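Local coordinates for oxidoreductase, NAD-binding/iron-sulfur cluster-binding protein (Nitratireductor pacificus pht-3B, PDB 4RAS) that probably carries out cobalamin-dependent reductive dehalogenation, holding a B12 cofactor together with two [4Fe-4S] clusters, at residues T58-G63 / Q321-N326. Numbering follows the deposited sequence.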
loop_
_atom_site.group_PDB
_atom_site.type_symbol
_atom_site.label_atom_id
_atom_site.label_comp_id
_atom_site.label_asym_id
_atom_site.label_seq_id
_atom_site.Cartn_x
_atom_site.Cartn_y
_atom_site.Cartn_z
ATOM N N THR A 58 -19.141 -4.444 -4.996
ATOM C CA THR A 58 -20.148 -5.413 -5.300
ATOM C C THR A 58 -20.217 -5.748 -6.790
ATOM O O THR A 58 -20.504 -6.844 -7.116
ATOM C CB THR A 58 -21.501 -4.924 -4.769
ATOM O OG1 THR A 58 -21.437 -4.873 -3.340
ATOM C CG2 THR A 58 -22.648 -5.806 -5.185
ATOM N N ARG A 59 -19.937 -4.811 -7.672
ATOM C CA ARG A 59 -20.027 -5.050 -9.097
ATOM C C ARG A 59 -18.974 -6.003 -9.593
ATOM O O ARG A 59 -19.119 -6.577 -10.656
ATOM C CB ARG A 59 -19.859 -3.738 -9.867
ATOM C CG ARG A 59 -20.856 -2.639 -9.476
ATOM C CD ARG A 59 -21.238 -1.724 -10.645
ATOM N NE ARG A 59 -20.318 -0.610 -10.900
ATOM C CZ ARG A 59 -19.528 -0.448 -11.982
ATOM N NH1 ARG A 59 -18.743 0.643 -12.060
ATOM N NH2 ARG A 59 -19.488 -1.351 -12.985
ATOM N N PHE A 60 -17.905 -6.197 -8.843
ATOM C CA PHE A 60 -16.825 -7.018 -9.300
ATOM C C PHE A 60 -16.727 -8.320 -8.518
ATOM O O PHE A 60 -15.722 -8.963 -8.558
ATOM C CB PHE A 60 -15.536 -6.199 -9.204
ATOM C CG PHE A 60 -15.658 -4.873 -9.870
ATOM C CD1 PHE A 60 -15.911 -4.806 -11.219
ATOM C CD2 PHE A 60 -15.564 -3.719 -9.168
ATOM C CE1 PHE A 60 -16.058 -3.614 -11.858
ATOM C CE2 PHE A 60 -15.706 -2.512 -9.786
ATOM C CZ PHE A 60 -15.942 -2.463 -11.137
ATOM N N LEU A 61 -17.780 -8.667 -7.784
ATOM C CA LEU A 61 -17.876 -9.943 -7.151
ATOM C C LEU A 61 -17.977 -11.078 -8.175
ATOM O O LEU A 61 -17.660 -12.207 -7.856
ATOM C CB LEU A 61 -19.064 -10.020 -6.196
ATOM C CG LEU A 61 -18.981 -9.078 -5.027
ATOM C CD1 LEU A 61 -20.261 -9.133 -4.202
ATOM C CD2 LEU A 61 -17.790 -9.401 -4.156
ATOM N N ASP A 62 -18.449 -10.786 -9.362
ATOM C CA ASP A 62 -18.444 -11.760 -10.456
ATOM C C ASP A 62 -17.921 -11.049 -11.688
ATOM O O ASP A 62 -17.728 -9.846 -11.655
ATOM C CB ASP A 62 -19.837 -12.355 -10.727
ATOM C CG ASP A 62 -19.768 -13.903 -11.169
ATOM O OD1 ASP A 62 -18.674 -14.376 -11.633
ATOM O OD2 ASP A 62 -20.810 -14.635 -11.060
ATOM N N GLY A 63 -17.663 -11.798 -12.760
ATOM C CA GLY A 63 -17.113 -11.269 -13.971
ATOM C C GLY A 63 -16.704 -12.354 -14.909
ATOM O O GLY A 63 -16.957 -13.543 -14.690
ATOM N N GLN A 321 -7.485 -4.609 -10.812
ATOM C CA GLN A 321 -7.626 -3.576 -11.832
ATOM C C GLN A 321 -9.044 -2.969 -11.916
ATOM O O GLN A 321 -9.191 -1.789 -11.942
ATOM C CB GLN A 321 -7.195 -4.104 -13.187
ATOM C CG GLN A 321 -7.367 -3.071 -14.274
ATOM C CD GLN A 321 -6.807 -3.508 -15.599
ATOM O OE1 GLN A 321 -7.209 -4.545 -16.188
ATOM N NE2 GLN A 321 -5.815 -2.769 -16.049
ATOM N N PRO A 322 -10.083 -3.780 -12.011
ATOM C CA PRO A 322 -11.382 -3.125 -12.116
ATOM C C PRO A 322 -11.733 -2.219 -10.920
ATOM O O PRO A 322 -12.451 -1.224 -11.092
ATOM C CB PRO A 322 -12.370 -4.299 -12.165
ATOM C CG PRO A 322 -11.537 -5.555 -12.428
ATOM C CD PRO A 322 -10.167 -5.259 -11.975
ATOM N N LEU A 323 -11.278 -2.558 -9.727
ATOM C CA LEU A 323 -11.603 -1.683 -8.595
ATOM C C LEU A 323 -10.826 -0.382 -8.720
ATOM O O LEU A 323 -11.384 0.684 -8.472
ATOM C CB LEU A 323 -11.283 -2.237 -7.228
ATOM C CG LEU A 323 -11.404 -3.674 -6.819
ATOM C CD1 LEU A 323 -11.838 -3.714 -5.367
ATOM C CD2 LEU A 323 -12.222 -4.633 -7.664
ATOM N N ILE A 324 -9.562 -0.483 -9.121
ATOM C CA ILE A 324 -8.741 0.708 -9.248
ATOM C C ILE A 324 -9.343 1.669 -10.272
ATOM O O ILE A 324 -9.466 2.866 -10.018
ATOM C CB ILE A 324 -7.306 0.308 -9.655
ATOM C CG1 ILE A 324 -6.592 -0.308 -8.457
ATOM C CG2 ILE A 324 -6.493 1.481 -10.152
ATOM C CD1 ILE A 324 -5.274 -0.971 -8.780
ATOM N N GLN A 325 -9.673 1.134 -11.436
ATOM C CA GLN A 325 -10.154 1.955 -12.522
ATOM C C GLN A 325 -11.505 2.556 -12.196
ATOM O O GLN A 325 -11.801 3.682 -12.546
ATOM C CB GLN A 325 -10.259 1.168 -13.825
ATOM C CG GLN A 325 -8.897 0.954 -14.458
ATOM C CD GLN A 325 -8.938 0.029 -15.698
ATOM O OE1 GLN A 325 -9.899 -0.742 -15.958
ATOM N NE2 GLN A 325 -7.862 0.068 -16.435
ATOM N N ASN A 326 -12.369 1.790 -11.570
ATOM C CA ASN A 326 -13.684 2.329 -11.328
ATOM C C ASN A 326 -13.785 3.184 -10.079
ATOM O O ASN A 326 -14.834 3.753 -9.859
ATOM C CB ASN A 326 -14.698 1.230 -11.312
ATOM C CG ASN A 326 -14.859 0.595 -12.695
ATOM O OD1 ASN A 326 -14.361 -0.492 -12.959
ATOM N ND2 ASN A 326 -15.538 1.249 -13.537
#
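The ring of Phe60 is sandwiched between its own chain neighbour and the helix across the contact: CB of Arg59 lies over the centre of one face, and CB of Pro322 lies over the other, displaced toward the CD1/CE1 rim, in a CH-pi contact 3.9 Å from the ring centroid and 19° off its normal. Both Arg59 and Phe60 occupy the central positions of a type I beta turn from Thr58 to Leu61, where helix 47-58 gives way to a loop; a weak hydrogen bond from Leu61 N to Thr58 O (3.3 Å) closes it. Obliquely to the ring come CD2 of Leu323, 3.8 Å from Phe60 CD2, and the amide of Asn326, whose plane is turned 28° from that of the ring. The Arg59 chain bends at chi2 and chi3, bringing its guanidinium over Phe60 CZ, offset toward the rim, with the amide of Asn326 at its edge. Phe60 thus meets Pro322, Leu323 and Asn326 of helix 315-327, and Arg59 meets Asn326. The carbonyls of Phe60 and Leu61 accept hydrogen bonds from Arg161 of helix 141-163, while Leu323 also packs on Phe57 and Ala154. This small surface contact lies away from the cobalamin and the clusters, linking the N-terminal part of the chain to helix 315-327. Phe60 CE2 comes within 3.7 Å of Pro322 O.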